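Side-chain contacts in xylose isomerase-like TIM barrel (Anabaena variabilis ATCC 29413, PDB 2QW5), which binds zinc and D-xylose in a TIM barrel and is probably a sugar or sugar-phosphate isomerase or epimerase: residues G89-F94 with L108-S113; S97-E102 with L155-A160; Q198-L203 with K231-Y236. One frame throughout, in Å; residues are numbered along the deposited sequence. Where two conformers were deposited one is given.

Contact 1: G89-F94 with L108-S113; sequences GATRTF and LEYLKS
Tyr110 of helix 101-120 lies with its ring against the ring of Phe94, in the loop that follows strand 83-87. The two planes are 10° from parallel and their centroids 4.5 Å apart, an offset stack. CG of Phe94 sits over the Tyr110 face, 3.5 Å from Tyr110 CG, and Phe94 CB passes 3.4 Å from Tyr110 CD2. The slippage also brings Tyr110 CB over the face of the Phe94 ring, 4.0 Å from its centroid, a CH-pi contact. A first torsion of 163° swings the tyrosine's CG to the far side from its backbone N, and the ring points out of the helix and carries its hydroxyl to the start of the loop.

The polar contact lies at the far end of that ring. Tyr110 OH donates a 2.7 Å hydrogen bond to Gly89 O, meeting the carbonyl at a C=O...donor angle of 156° and somewhat tilted from its plane; Gly89 O in turn lies at the edge of the ring. The nearest approach of Gly89 to the bound D-xylose is about 5 Å.

Within the loop, Thr91 OG1 accepts from Phe94 N at 3.0 Å, an ST motif that sets the turn from which the Phe94 ring projects. The same OG1 is hydrogen-bonded to Asp141 of the second subunit.

A leucine in place of Tyr110 would probably give up the stack on Phe94 and leave the Gly89 carbonyl without its hydroxyl mate. One buried tyrosine thus holds the loop in two ways, through an apolar ring face and a donor hydroxyl.

Contact 2: S97-E102 with L155-A160; sequences SSNYPE and LKVRYA
Successive bends at chi2 and chi3 shape the Arg158 side chain and bring its guanidinium up to Ser97, whose OG stands between its own backbone N and carbonyl carbon (chi1 66°). The arginine grips that one oxygen side-on with two nitrogens. Arg158 NE donates to Ser97 OG at 2.9 Å with an angle of 148° at the hydrogen, and Arg158 NH2 donates to the same Ser97 OG at 3.2 Å with a more bent 136°. Ser97 OG lies near the guanidinium plane, at its edge, so the pair of bonds fixes the turn of the flat group about its last bonds. The backbones are close here, with the CA atoms of Ser97 and Arg158 4.6 Å apart, and Ser97 CB comes to 3.2 Å from Arg158 O.

Asp95 completes the cluster: it forms a salt bridge with Arg158 NH2 and a hydrogen bond with Ser97 OG, which probably strengthens the arginine's hold, while Arg158 NH1 is hydrogen-bonded to His154, one helical turn earlier.

Farther out, Val157 CG1 rests 3.7 Å from Asn99 OD1, an oxygen that accepts a hydrogen bond from Asn161 of the same helix. The loop itself is shaped by an ST turn, in which Ser98 OG accepts from Tyr100 N at 2.9 Å, and Tyr100 is the N-cap of helix 101-120.

The contact therefore ties the loop between strand 83-87 and helix 101-120 to the next long helix of the barrel, 148-176, while Ile132 and Pro133, from the loop after strand 125-128, pack against Arg158.

Contact 3: Q198-L203 with K231-Y236; sequences QLIEFL and KTQVEY
Helices 196-203 and 227-240 face each other with Ile200 and Gln233 closest in backbone, their CA atoms 8.3 Å apart. Ile200 reaches across this gap and meets the other helix with two separate branches. Its CD1 ends 4.0 Å from Gln233 CG and equally far from Gln233 CB, so it is the aliphatic part of the glutamine, not its amide, that receives the methyl. The other branch, Ile200 CG2, approaches Tyr236 CE2 to 3.8 Å and meets the ring obliquely. The first torsion of Tyr236 is close to fully extended from its backbone N (chi1 175°), which sets the ring beside the isoleucine. Gln233 and Tyr236, three residues apart, present their side chains on the same flank of their helix, and Ile200 touches both. No hydrogen bond crosses between the two segments: the packing is apolar and partly buried.

Beneath this seam both helices rest on the barrel. Leu199 and Leu203 pack on strands 179-182 and 211-216, and Val234 on Ile215 of strand 211-216. The contact thus joins two neighbouring helices of the outer layer of the TIM barrel, 196-203 and 227-240, with Lys204 packing against Tyr236 and Glu225 against Gln233.

Overall arrangement
Contacts 1 and 2 share helix 101-120 and the loop leading into it. Their centres are 14 Å apart, and their segments alternate along the chain, so residues 89-102 are held first against their own helix and then against helix 148-176. Both also touch the second subunit. Contact 3 follows later in the chain; its centre is 21 Å from that of contact 2, yet the two meet where Tyr159 O lies 3.5 Å from Phe202 CE1. Contacts 1 and 3 do not touch, their nearest atoms being about 9 Å apart. Contact 1 lies nearest the pocket, with Gly89 about 11 Å at nearest approach to the zinc ion, whereas contacts 2 and 3 are structural packing away from it.

Contact 1: G89-F94 with L108-S113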
ATOM      1  N   GLY A  89       3.772 -16.236  17.496  1.00 18.86           N
ATOM      2  CA  GLY A  89       3.709 -16.344  16.045  1.00 19.28           C
ATOM      3  C   GLY A  89       5.047 -16.314  15.369  1.00 17.29           C
ATOM      4  O   GLY A  89       5.967 -15.627  15.811  1.00 19.54           O
ATOM      5  N   ALA A  90       5.165 -17.087  14.283  1.00 16.83           N
ATOM      6  CA  ALA A  90       6.319 -16.999  13.396  1.00 16.98           C
ATOM      7  C   ALA A  90       6.212 -15.628  12.713  1.00 17.64           C
ATOM      8  O   ALA A  90       5.107 -15.065  12.581  1.00 19.31           O
ATOM      9  CB  ALA A  90       6.294 -18.129  12.326  1.00 17.94           C
ATOM     10  N   THR A  91       7.361 -15.096  12.305  1.00 20.11           N
ATOM     11  CA  THR A  91       7.462 -13.781  11.671  1.00 18.03           C
ATOM     12  C   THR A  91       8.158 -13.933  10.345  1.00 18.59           C
ATOM     13  O   THR A  91       8.702 -14.980  10.043  1.00 18.90           O
ATOM     14  CB  THR A  91       8.216 -12.784  12.544  1.00 17.94           C
ATOM     15  OG1 THR A  91       9.617 -13.057  12.567  1.00 16.03           O
ATOM     16  CG2 THR A  91       7.682 -12.803  13.978  1.00 17.97           C
ATOM     17  N   ARG A  92       8.123 -12.881   9.540  1.00 17.54           N
ATOM     18  CA  ARG A  92       8.791 -12.917   8.226  1.00 16.43           C
ATOM     19  C   ARG A  92      10.280 -13.356   8.318  1.00 14.82           C
ATOM     20  O   ARG A  92      10.765 -14.139   7.468  1.00 17.61           O
ATOM     21  CB  ARG A  92       8.678 -11.568   7.520  1.00 16.89           C
ATOM     22  CG  ARG A  92       8.928 -11.695   6.012  1.00 23.14           C
ATOM     23  CD  ARG A  92       9.605 -10.486   5.482  1.00 39.15           C
ATOM     24  NE  ARG A  92       8.826  -9.296   5.761  1.00 45.31           N
ATOM     25  CZ  ARG A  92       9.326  -8.077   5.997  1.00 53.48           C
ATOM     26  NH1 ARG A  92      10.648  -7.816   6.043  1.00 47.68           N
ATOM     27  NH2 ARG A  92       8.464  -7.098   6.234  1.00 57.35           N
ATOM     28  N   THR A  93      10.982 -12.845   9.326  1.00 16.78           N
ATOM     29  CA  THR A  93      12.380 -13.229   9.621  1.00 17.51           C
ATOM     30  C   THR A  93      12.432 -14.644  10.213  1.00 16.46           C
ATOM     31  O   THR A  93      13.094 -15.542   9.651  1.00 18.69           O
ATOM     32  CB  THR A  93      13.051 -12.206  10.542  1.00 20.01           C
ATOM     33  OG1 THR A  93      13.003 -10.930   9.893  1.00 23.09           O
ATOM     34  CG2 THR A  93      14.479 -12.549  10.846  1.00 20.22           C
ATOM     35  N   PHE A  94      11.698 -14.857  11.303  1.00 18.79           N
ATOM     36  CA  PHE A  94      11.690 -16.136  12.028  1.00 17.03           C
ATOM     37  C   PHE A  94      10.650 -17.022  11.401  1.00 17.11           C
ATOM     38  O   PHE A  94       9.568 -17.264  11.968  1.00 16.77           O
ATOM     39  CB  PHE A  94      11.444 -15.921  13.510  1.00 19.44           C
ATOM     40  CG  PHE A  94      12.427 -15.017  14.138  1.00 24.67           C
ATOM     41  CD1 PHE A  94      13.811 -15.300  14.072  1.00 24.43           C
ATOM     42  CD2 PHE A  94      12.004 -13.852  14.779  1.00 30.04           C
ATOM     43  CE1 PHE A  94      14.745 -14.431  14.652  1.00 28.63           C
ATOM     44  CE2 PHE A  94      12.933 -12.981  15.367  1.00 35.92           C
ATOM     45  CZ  PHE A  94      14.300 -13.277  15.309  1.00 33.41           C
ATOM     46  N   LEU A 108      13.793 -21.893  14.347  1.00 17.38           N
ATOM     47  CA  LEU A 108      13.751 -22.921  15.411  1.00 16.07           C
ATOM     48  C   LEU A 108      14.265 -22.385  16.749  1.00 13.13           C
ATOM     49  O   LEU A 108      13.653 -22.645  17.799  1.00 18.31           O
ATOM     50  CB  LEU A 108      14.564 -24.143  15.008  1.00 15.89           C
ATOM     51  CG  LEU A 108      14.573 -25.381  15.919  1.00 19.30           C
ATOM     52  CD1 LEU A 108      13.162 -25.898  16.192  1.00 16.81           C
ATOM     53  CD2 LEU A 108      15.512 -26.499  15.296  1.00 18.62           C
ATOM     54  N   GLU A 109      15.368 -21.639  16.712  1.00 14.19           N
ATOM     55  CA  GLU A 109      15.914 -21.043  17.966  1.00 17.20           C
ATOM     56  C   GLU A 109      14.975 -20.025  18.562  1.00 17.17           C
ATOM     57  O   GLU A 109      14.844 -19.938  19.806  1.00 14.82           O
ATOM     58  CB  GLU A 109      17.359 -20.514  17.807  1.00 21.05           C
ATOM     59  CG  GLU A 109      18.385 -21.640  17.444  1.00 29.14           C
ATOM     60  CD  GLU A 109      18.495 -22.823  18.506  1.00 45.07           C
ATOM     61  OE1 GLU A 109      18.667 -22.523  19.722  1.00 53.65           O
ATOM     62  OE2 GLU A 109      18.427 -24.042  18.116  1.00 46.45           O
ATOM     63  N   TYR A 110      14.335 -19.241  17.692  1.00 17.94           N
ATOM     64  CA  TYR A 110      13.304 -18.287  18.105  1.00 16.93           C
ATOM     65  C   TYR A 110      12.147 -19.033  18.793  1.00 17.36           C
ATOM     66  O   TYR A 110      11.749 -18.676  19.887  1.00 17.65           O
ATOM     67  CB  TYR A 110      12.826 -17.446  16.910  1.00 17.96           C
ATOM     68  CG  TYR A 110      11.521 -16.735  17.103  1.00 19.36           C
ATOM     69  CD1 TYR A 110      11.413 -15.610  17.926  1.00 24.14           C
ATOM     70  CD2 TYR A 110      10.370 -17.203  16.468  1.00 24.54           C
ATOM     71  CE1 TYR A 110      10.185 -14.966  18.105  1.00 19.23           C
ATOM     72  CE2 TYR A 110       9.146 -16.581  16.645  1.00 22.75           C
ATOM     73  CZ  TYR A 110       9.052 -15.464  17.454  1.00 18.38           C
ATOM     74  OH  TYR A 110       7.801 -14.875  17.581  1.00 19.07           O
ATOM     75  N   LEU A 111      11.645 -20.081  18.150  1.00 17.29           N
ATOM     76  CA  LEU A 111      10.519 -20.855  18.705  1.00 15.41           C
ATOM     77  C   LEU A 111      10.915 -21.579  19.996  1.00 14.79           C
ATOM     78  O   LEU A 111      10.111 -21.601  20.936  1.00 17.37           O
ATOM     79  CB  LEU A 111       9.907 -21.775  17.658  1.00 14.58           C
ATOM     80  CG  LEU A 111       9.248 -21.077  16.469  1.00 14.07           C
ATOM     81  CD1 LEU A 111       8.960 -22.062  15.256  1.00 10.79           C
ATOM     82  CD2 LEU A 111       7.971 -20.399  16.846  1.00 12.18           C
ATOM     83  N   LYS A 112      12.166 -22.073  20.073  1.00 14.54           N
ATOM     84  CA  LYS A 112      12.699 -22.715  21.335  1.00 17.37           C
ATOM     85  C   LYS A 112      12.789 -21.709  22.469  1.00 16.37           C
ATOM     86  O   LYS A 112      12.484 -22.034  23.653  1.00 16.68           O
ATOM     87  CB  LYS A 112      14.051 -23.375  21.137  1.00 18.93           C
ATOM     88  CG  LYS A 112      14.059 -24.665  20.285  1.00 17.27           C
ATOM     89  CD  LYS A 112      15.489 -25.156  20.140  1.00 20.21           C
ATOM     90  CE  LYS A 112      15.553 -26.543  19.541  1.00 27.30           C
ATOM     91  NZ  LYS A 112      16.955 -27.012  19.317  1.00 30.41           N
ATOM     92  N   SER A 113      13.194 -20.487  22.134  1.00 18.08           N
ATOM     93  CA  SER A 113      13.192 -19.377  23.124  1.00 16.74           C
ATOM     94  C   SER A 113      11.799 -19.135  23.679  1.00 16.47           C
ATOM     95  O   SER A 113      11.614 -18.884  24.896  1.00 16.90           O
ATOM     96  CB  SER A 113      13.700 -18.056  22.492  1.00 15.90           C
ATOM     97  OG  SER A 113      13.345 -16.945  23.285  1.00 18.66           O
TER

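Contact 2: S97-E102 with L155-A160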
ATOM      1  N   SER A  97       9.253 -22.155   7.608  1.00 16.84           N
ATOM      2  CA  SER A  97       8.878 -22.642   6.282  1.00 17.79           C
ATOM      3  C   SER A  97       9.749 -22.028   5.174  1.00 16.28           C
ATOM      4  O   SER A  97       9.468 -22.220   3.976  1.00 15.86           O
ATOM      5  CB  SER A  97       7.387 -22.345   6.021  1.00 19.69           C
ATOM      6  OG  SER A  97       7.147 -20.946   5.933  1.00 19.26           O
ATOM      7  N   SER A  98      10.823 -21.331   5.535  1.00 15.14           N
ATOM      8  CA  SER A  98      11.739 -20.743   4.565  1.00 17.60           C
ATOM      9  C   SER A  98      12.404 -21.821   3.716  1.00 19.08           C
ATOM     10  O   SER A  98      12.548 -22.938   4.159  1.00 19.74           O
ATOM     11  CB  SER A  98      12.848 -19.963   5.264  1.00 14.19           C
ATOM     12  OG  SER A  98      13.822 -19.487   4.342  1.00 19.05           O
ATOM     13  N   ASN A  99      12.775 -21.475   2.493  1.00 21.58           N
ATOM     14  CA  ASN A  99      13.562 -22.385   1.661  1.00 20.74           C
ATOM     15  C   ASN A  99      15.019 -22.429   2.092  1.00 20.13           C
ATOM     16  O   ASN A  99      15.723 -23.320   1.649  1.00 20.64           O
ATOM     17  CB  ASN A  99      13.560 -21.965   0.201  1.00 21.63           C
ATOM     18  CG  ASN A  99      12.239 -22.138  -0.449  1.00 21.51           C
ATOM     19  OD1 ASN A  99      11.427 -23.005  -0.090  1.00 24.19           O
ATOM     20  ND2 ASN A  99      12.014 -21.320  -1.463  1.00 23.46           N
ATOM     21  N   TYR A 100      15.457 -21.501   2.958  1.00 19.34           N
ATOM     22  CA  TYR A 100      16.858 -21.374   3.347  1.00 19.19           C
ATOM     23  C   TYR A 100      17.129 -22.034   4.712  1.00 21.31           C
ATOM     24  O   TYR A 100      16.564 -21.600   5.746  1.00 20.28           O
ATOM     25  CB  TYR A 100      17.278 -19.885   3.328  1.00 18.30           C
ATOM     26  CG  TYR A 100      16.844 -19.219   2.035  1.00 21.00           C
ATOM     27  CD1 TYR A 100      17.227 -19.757   0.771  1.00 18.25           C
ATOM     28  CD2 TYR A 100      16.015 -18.083   2.043  1.00 20.86           C
ATOM     29  CE1 TYR A 100      16.787 -19.173  -0.439  1.00 18.79           C
ATOM     30  CE2 TYR A 100      15.579 -17.497   0.842  1.00 18.74           C
ATOM     31  CZ  TYR A 100      15.980 -18.060  -0.401  1.00 17.15           C
ATOM     32  OH  TYR A 100      15.565 -17.499  -1.570  1.00 19.59           O
ATOM     33  N   PRO A 101      17.996 -23.076   4.732  1.00 20.16           N
ATOM     34  CA  PRO A 101      18.334 -23.775   5.992  1.00 19.95           C
ATOM     35  C   PRO A 101      18.676 -22.906   7.197  1.00 19.34           C
ATOM     36  O   PRO A 101      18.134 -23.150   8.265  1.00 18.70           O
ATOM     37  CB  PRO A 101      19.523 -24.616   5.605  1.00 23.05           C
ATOM     38  CG  PRO A 101      19.258 -24.961   4.144  1.00 24.74           C
ATOM     39  CD  PRO A 101      18.670 -23.692   3.568  1.00 17.86           C
ATOM     40  N   GLU A 102      19.542 -21.899   7.048  1.00 20.73           N
ATOM     41  CA  GLU A 102      19.920 -20.999   8.176  0.50 20.04           C
ATOM     42  C   GLU A 102      18.739 -20.189   8.677  1.00 19.32           C
ATOM     43  O   GLU A 102      18.668 -19.855   9.871  1.00 19.38           O
ATOM     44  CB  GLU A 102      21.090 -20.053   7.802  0.50 21.06           C
ATOM     45  CG  GLU A 102      21.444 -18.974   8.876  0.50 23.88           C
ATOM     46  CD  GLU A 102      22.636 -18.100   8.526  0.50 22.80           C
ATOM     47  OE1 GLU A 102      23.667 -18.651   8.108  0.50 35.40           O
ATOM     48  OE2 GLU A 102      22.557 -16.867   8.710  0.50 27.64           O
ATOM     49  N   LEU A 155       2.183 -22.897  -1.059  1.00 19.35           N
ATOM     50  CA  LEU A 155       2.110 -23.389   0.318  1.00 19.03           C
ATOM     51  C   LEU A 155       2.559 -24.828   0.525  1.00 19.44           C
ATOM     52  O   LEU A 155       2.999 -25.157   1.622  1.00 18.12           O
ATOM     53  CB  LEU A 155       0.737 -23.168   0.938  1.00 20.22           C
ATOM     54  CG  LEU A 155       0.308 -21.733   1.251  1.00 22.65           C
ATOM     55  CD1 LEU A 155      -1.181 -21.718   1.596  1.00 16.79           C
ATOM     56  CD2 LEU A 155       1.166 -21.080   2.355  1.00 23.23           C
ATOM     57  N   LYS A 156       2.452 -25.682  -0.501  1.00 20.09           N
ATOM     58  CA  LYS A 156       2.940 -27.080  -0.375  1.00 20.28           C
ATOM     59  C   LYS A 156       4.428 -27.120  -0.081  1.00 18.41           C
ATOM     60  O   LYS A 156       4.871 -27.932   0.736  1.00 20.12           O
ATOM     61  CB  LYS A 156       2.676 -27.898  -1.638  1.00 22.19           C
ATOM     62  CG  LYS A 156       1.219 -28.129  -1.981  1.00 25.13           C
ATOM     63  CD  LYS A 156       1.144 -28.809  -3.371  1.00 26.58           C
ATOM     64  CE  LYS A 156      -0.299 -29.045  -3.781  1.00 33.77           C
ATOM     65  NZ  LYS A 156      -0.374 -29.784  -5.066  1.00 39.18           N
ATOM     66  N   VAL A 157       5.182 -26.217  -0.718  1.00 19.93           N
ATOM     67  CA  VAL A 157       6.638 -26.142  -0.534  1.00 19.07           C
ATOM     68  C   VAL A 157       6.954 -25.605   0.872  1.00 18.22           C
ATOM     69  O   VAL A 157       7.825 -26.138   1.547  1.00 17.59           O
ATOM     70  CB  VAL A 157       7.335 -25.292  -1.622  1.00 22.49           C
ATOM     71  CG1 VAL A 157       8.873 -25.265  -1.412  1.00 14.67           C
ATOM     72  CG2 VAL A 157       6.977 -25.784  -2.995  1.00 19.95           C
ATOM     73  N   ARG A 158       6.198 -24.592   1.319  1.00 18.62           N
ATOM     74  CA  ARG A 158       6.379 -23.999   2.641  1.00 16.73           C
ATOM     75  C   ARG A 158       6.072 -25.014   3.731  1.00 16.39           C
ATOM     76  O   ARG A 158       6.863 -25.177   4.678  1.00 16.93           O
ATOM     77  CB  ARG A 158       5.477 -22.761   2.810  1.00 13.18           C
ATOM     78  CG  ARG A 158       5.699 -21.655   1.758  1.00 16.58           C
ATOM     79  CD  ARG A 158       7.010 -20.876   1.935  1.00 18.71           C
ATOM     80  NE  ARG A 158       6.918 -20.053   3.146  1.00 22.76           N
ATOM     81  CZ  ARG A 158       6.314 -18.865   3.245  1.00 26.55           C
ATOM     82  NH1 ARG A 158       5.774 -18.258   2.190  1.00 27.19           N
ATOM     83  NH2 ARG A 158       6.270 -18.259   4.429  1.00 20.79           N
ATOM     84  N   TYR A 159       4.967 -25.746   3.580  1.00 16.38           N
ATOM     85  CA  TYR A 159       4.616 -26.791   4.548  1.00 18.94           C
ATOM     86  C   TYR A 159       5.690 -27.901   4.596  1.00 19.86           C
ATOM     87  O   TYR A 159       6.078 -28.311   5.673  1.00 18.85           O
ATOM     88  CB  TYR A 159       3.218 -27.362   4.293  1.00 18.31           C
ATOM     89  CG  TYR A 159       2.080 -26.368   4.514  1.00 19.02           C
ATOM     90  CD1 TYR A 159       2.058 -25.508   5.619  1.00 20.95           C
ATOM     91  CD2 TYR A 159       0.988 -26.345   3.657  1.00 24.98           C
ATOM     92  CE1 TYR A 159       0.983 -24.594   5.810  1.00 21.72           C
ATOM     93  CE2 TYR A 159      -0.087 -25.440   3.832  1.00 19.99           C
ATOM     94  CZ  TYR A 159      -0.088 -24.584   4.917  1.00 19.14           C
ATOM     95  OH  TYR A 159      -1.152 -23.728   5.065  1.00 22.32           O
ATOM     96  N   ALA A 160       6.192 -28.346   3.436  1.00 19.65           N
ATOM     97  CA  ALA A 160       7.298 -29.346   3.384  1.00 20.83           C
ATOM     98  C   ALA A 160       8.578 -28.848   4.089  1.00 21.92           C
ATOM     99  O   ALA A 160       9.226 -29.614   4.835  1.00 23.17           O
ATOM    100  CB  ALA A 160       7.594 -29.771   1.964  1.00 20.71           C
TER

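Contact 3: Q198-L203 with K231-Y236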
ATOM      1  N   GLN A 198      -6.468 -28.374   6.464  1.00 19.07           N
ATOM      2  CA  GLN A 198      -5.123 -27.983   6.018  1.00 20.25           C
ATOM      3  C   GLN A 198      -4.087 -28.233   7.123  1.00 19.85           C
ATOM      4  O   GLN A 198      -2.968 -28.646   6.834  1.00 19.71           O
ATOM      5  CB  GLN A 198      -5.108 -26.498   5.588  1.00 21.47           C
ATOM      6  CG  GLN A 198      -5.999 -26.230   4.351  1.00 20.50           C
ATOM      7  CD  GLN A 198      -6.307 -24.784   4.082  1.00 20.02           C
ATOM      8  OE1 GLN A 198      -6.240 -23.940   4.994  1.00 17.49           O
ATOM      9  NE2 GLN A 198      -6.618 -24.469   2.807  1.00 18.55           N
ATOM     10  N   LEU A 199      -4.431 -27.912   8.374  1.00 20.22           N
ATOM     11  CA  LEU A 199      -3.527 -28.191   9.507  1.00 18.79           C
ATOM     12  C   LEU A 199      -3.378 -29.706   9.779  1.00 20.19           C
ATOM     13  O   LEU A 199      -2.290 -30.154  10.134  1.00 17.35           O
ATOM     14  CB  LEU A 199      -3.982 -27.468  10.764  1.00 20.45           C
ATOM     15  CG  LEU A 199      -3.101 -27.568  12.002  1.00 21.95           C
ATOM     16  CD1 LEU A 199      -1.628 -27.289  11.706  1.00 14.63           C
ATOM     17  CD2 LEU A 199      -3.648 -26.614  13.067  1.00 16.27           C
ATOM     18  N   ILE A 200      -4.463 -30.469   9.604  1.00 19.35           N
ATOM     19  CA  ILE A 200      -4.444 -31.912   9.787  1.00 20.86           C
ATOM     20  C   ILE A 200      -3.504 -32.516   8.749  1.00 22.18           C
ATOM     21  O   ILE A 200      -2.667 -33.367   9.100  1.00 23.83           O
ATOM     22  CB  ILE A 200      -5.835 -32.543   9.756  1.00 22.26           C
ATOM     23  CG1 ILE A 200      -6.541 -32.325  11.108  1.00 18.41           C
ATOM     24  CG2 ILE A 200      -5.751 -34.060   9.521  1.00 17.58           C
ATOM     25  CD1 ILE A 200      -7.992 -32.693  11.127  1.00 20.13           C
ATOM     26  N   GLU A 201      -3.600 -32.050   7.509  1.00 24.30           N
ATOM     27  CA  GLU A 201      -2.686 -32.483   6.429  1.00 24.51           C
ATOM     28  C   GLU A 201      -1.198 -32.167   6.736  1.00 23.74           C
ATOM     29  O   GLU A 201      -0.318 -32.999   6.501  1.00 23.84           O
ATOM     30  CB  GLU A 201      -3.116 -31.848   5.109  1.00 26.92           C
ATOM     31  CG  GLU A 201      -2.328 -32.337   3.855  1.00 31.11           C
ATOM     32  CD  GLU A 201      -2.923 -31.843   2.503  1.00 36.45           C
ATOM     33  OE1 GLU A 201      -4.015 -31.190   2.466  1.00 49.92           O
ATOM     34  OE2 GLU A 201      -2.273 -32.124   1.467  1.00 56.24           O
ATOM     35  N   PHE A 202      -0.937 -30.973   7.277  1.00 22.12           N
ATOM     36  CA  PHE A 202       0.407 -30.560   7.679  1.00 21.29           C
ATOM     37  C   PHE A 202       0.964 -31.504   8.732  1.00 21.69           C
ATOM     38  O   PHE A 202       2.124 -31.975   8.610  1.00 21.58           O
ATOM     39  CB  PHE A 202       0.418 -29.113   8.228  1.00 21.74           C
ATOM     40  CG  PHE A 202       1.753 -28.690   8.817  1.00 19.00           C
ATOM     41  CD1 PHE A 202       2.792 -28.300   7.991  1.00 22.84           C
ATOM     42  CD2 PHE A 202       1.973 -28.719  10.187  1.00 18.63           C
ATOM     43  CE1 PHE A 202       4.037 -27.930   8.515  1.00 22.51           C
ATOM     44  CE2 PHE A 202       3.240 -28.351  10.736  1.00 19.24           C
ATOM     45  CZ  PHE A 202       4.257 -27.943   9.890  1.00 24.21           C
ATOM     46  N   LEU A 203       0.158 -31.754   9.762  1.00 20.71           N
ATOM     47  CA  LEU A 203       0.546 -32.636  10.870  1.00 22.57           C
ATOM     48  C   LEU A 203       0.848 -34.083  10.494  1.00 22.49           C
ATOM     49  O   LEU A 203       1.566 -34.733  11.243  1.00 22.69           O
ATOM     50  CB  LEU A 203      -0.446 -32.580  12.012  1.00 21.35           C
ATOM     51  CG  LEU A 203      -0.503 -31.234  12.758  1.00 21.91           C
ATOM     52  CD1 LEU A 203      -1.715 -31.222  13.625  1.00 14.74           C
ATOM     53  CD2 LEU A 203       0.729 -30.914  13.600  1.00 23.64           C
ATOM     54  N   LYS A 231     -17.029 -32.379  13.450  1.00 18.74           N
ATOM     55  CA  LYS A 231     -17.159 -33.455  14.421  1.00 19.99           C
ATOM     56  C   LYS A 231     -16.149 -34.588  14.133  1.00 17.25           C
ATOM     57  O   LYS A 231     -15.522 -35.096  15.055  1.00 20.10           O
ATOM     58  CB  LYS A 231     -18.623 -33.957  14.470  1.00 22.87           C
ATOM     59  CG  LYS A 231     -18.886 -35.043  15.534  1.00 28.91           C
ATOM     60  CD  LYS A 231     -20.339 -35.542  15.658  1.00 30.27           C
ATOM     61  CE  LYS A 231     -20.380 -36.823  16.546  1.00 37.50           C
ATOM     62  NZ  LYS A 231     -21.734 -37.337  16.870  1.00 40.45           N
ATOM     63  N   THR A 232     -16.001 -34.981  12.866  1.00 18.43           N
ATOM     64  CA  THR A 232     -15.028 -35.996  12.477  1.00 17.72           C
ATOM     65  C   THR A 232     -13.572 -35.541  12.748  1.00 20.65           C
ATOM     66  O   THR A 232     -12.706 -36.354  13.134  1.00 19.77           O
ATOM     67  CB  THR A 232     -15.103 -36.397  10.981  1.00 18.15           C
ATOM     68  OG1 THR A 232     -14.645 -35.325  10.137  1.00 18.61           O
ATOM     69  CG2 THR A 232     -16.466 -36.805  10.592  1.00 22.26           C
ATOM     70  N   GLN A 233     -13.293 -34.255  12.479  1.00 20.54           N
ATOM     71  CA  GLN A 233     -11.969 -33.676  12.719  1.00 19.57           C
ATOM     72  C   GLN A 233     -11.672 -33.620  14.239  1.00 18.70           C
ATOM     73  O   GLN A 233     -10.556 -33.963  14.661  1.00 19.01           O
ATOM     74  CB  GLN A 233     -11.866 -32.286  12.067  1.00 18.47           C
ATOM     75  CG  GLN A 233     -11.909 -32.318  10.557  1.00 20.88           C
ATOM     76  CD  GLN A 233     -12.104 -30.945   9.880  1.00 17.43           C
ATOM     77  OE1 GLN A 233     -12.798 -30.048  10.395  1.00 19.05           O
ATOM     78  NE2 GLN A 233     -11.534 -30.812   8.688  1.00 20.64           N
ATOM     79  N   VAL A 234     -12.645 -33.187  15.046  1.00 20.88           N
ATOM     80  CA  VAL A 234     -12.488 -33.182  16.514  1.00 18.04           C
ATOM     81  C   VAL A 234     -12.179 -34.589  17.073  1.00 19.91           C
ATOM     82  O   VAL A 234     -11.201 -34.784  17.827  1.00 21.34           O
ATOM     83  CB  VAL A 234     -13.712 -32.539  17.263  1.00 16.81           C
ATOM     84  CG1 VAL A 234     -13.616 -32.786  18.744  1.00 16.84           C
ATOM     85  CG2 VAL A 234     -13.780 -31.058  16.988  1.00 20.89           C
ATOM     86  N   GLU A 235     -12.992 -35.566  16.686  1.00 21.32           N
ATOM     87  CA  GLU A 235     -12.783 -36.958  17.120  1.00 26.75           C
ATOM     88  C   GLU A 235     -11.407 -37.493  16.674  1.00 23.87           C
ATOM     89  O   GLU A 235     -10.736 -38.159  17.446  1.00 22.00           O
ATOM     90  CB  GLU A 235     -13.941 -37.856  16.635  1.00 29.04           C
ATOM     91  CG  GLU A 235     -15.314 -37.478  17.269  1.00 36.20           C
ATOM     92  CD  GLU A 235     -16.570 -38.089  16.568  1.00 40.38           C
ATOM     93  OE1 GLU A 235     -16.488 -38.650  15.434  1.00 56.81           O
ATOM     94  OE2 GLU A 235     -17.659 -37.976  17.180  1.00 52.58           O
ATOM     95  N   TYR A 236     -10.979 -37.161  15.453  1.00 23.86           N
ATOM     96  CA  TYR A 236      -9.670 -37.582  14.948  1.00 23.84           C
ATOM     97  C   TYR A 236      -8.522 -36.981  15.776  1.00 22.61           C
ATOM     98  O   TYR A 236      -7.589 -37.668  16.151  1.00 21.45           O
ATOM     99  CB  TYR A 236      -9.515 -37.202  13.474  1.00 24.32           C
ATOM    100  CG  TYR A 236      -8.146 -37.503  12.923  1.00 28.89           C
ATOM    101  CD1 TYR A 236      -7.761 -38.817  12.676  1.00 32.56           C
ATOM    102  CD2 TYR A 236      -7.215 -36.481  12.681  1.00 32.56           C
ATOM    103  CE1 TYR A 236      -6.495 -39.106  12.174  1.00 37.96           C
ATOM    104  CE2 TYR A 236      -5.930 -36.767  12.182  1.00 29.17           C
ATOM    105  CZ  TYR A 236      -5.593 -38.082  11.928  1.00 33.61           C
ATOM    106  OH  TYR A 236      -4.355 -38.405  11.454  1.00 37.35           O
TER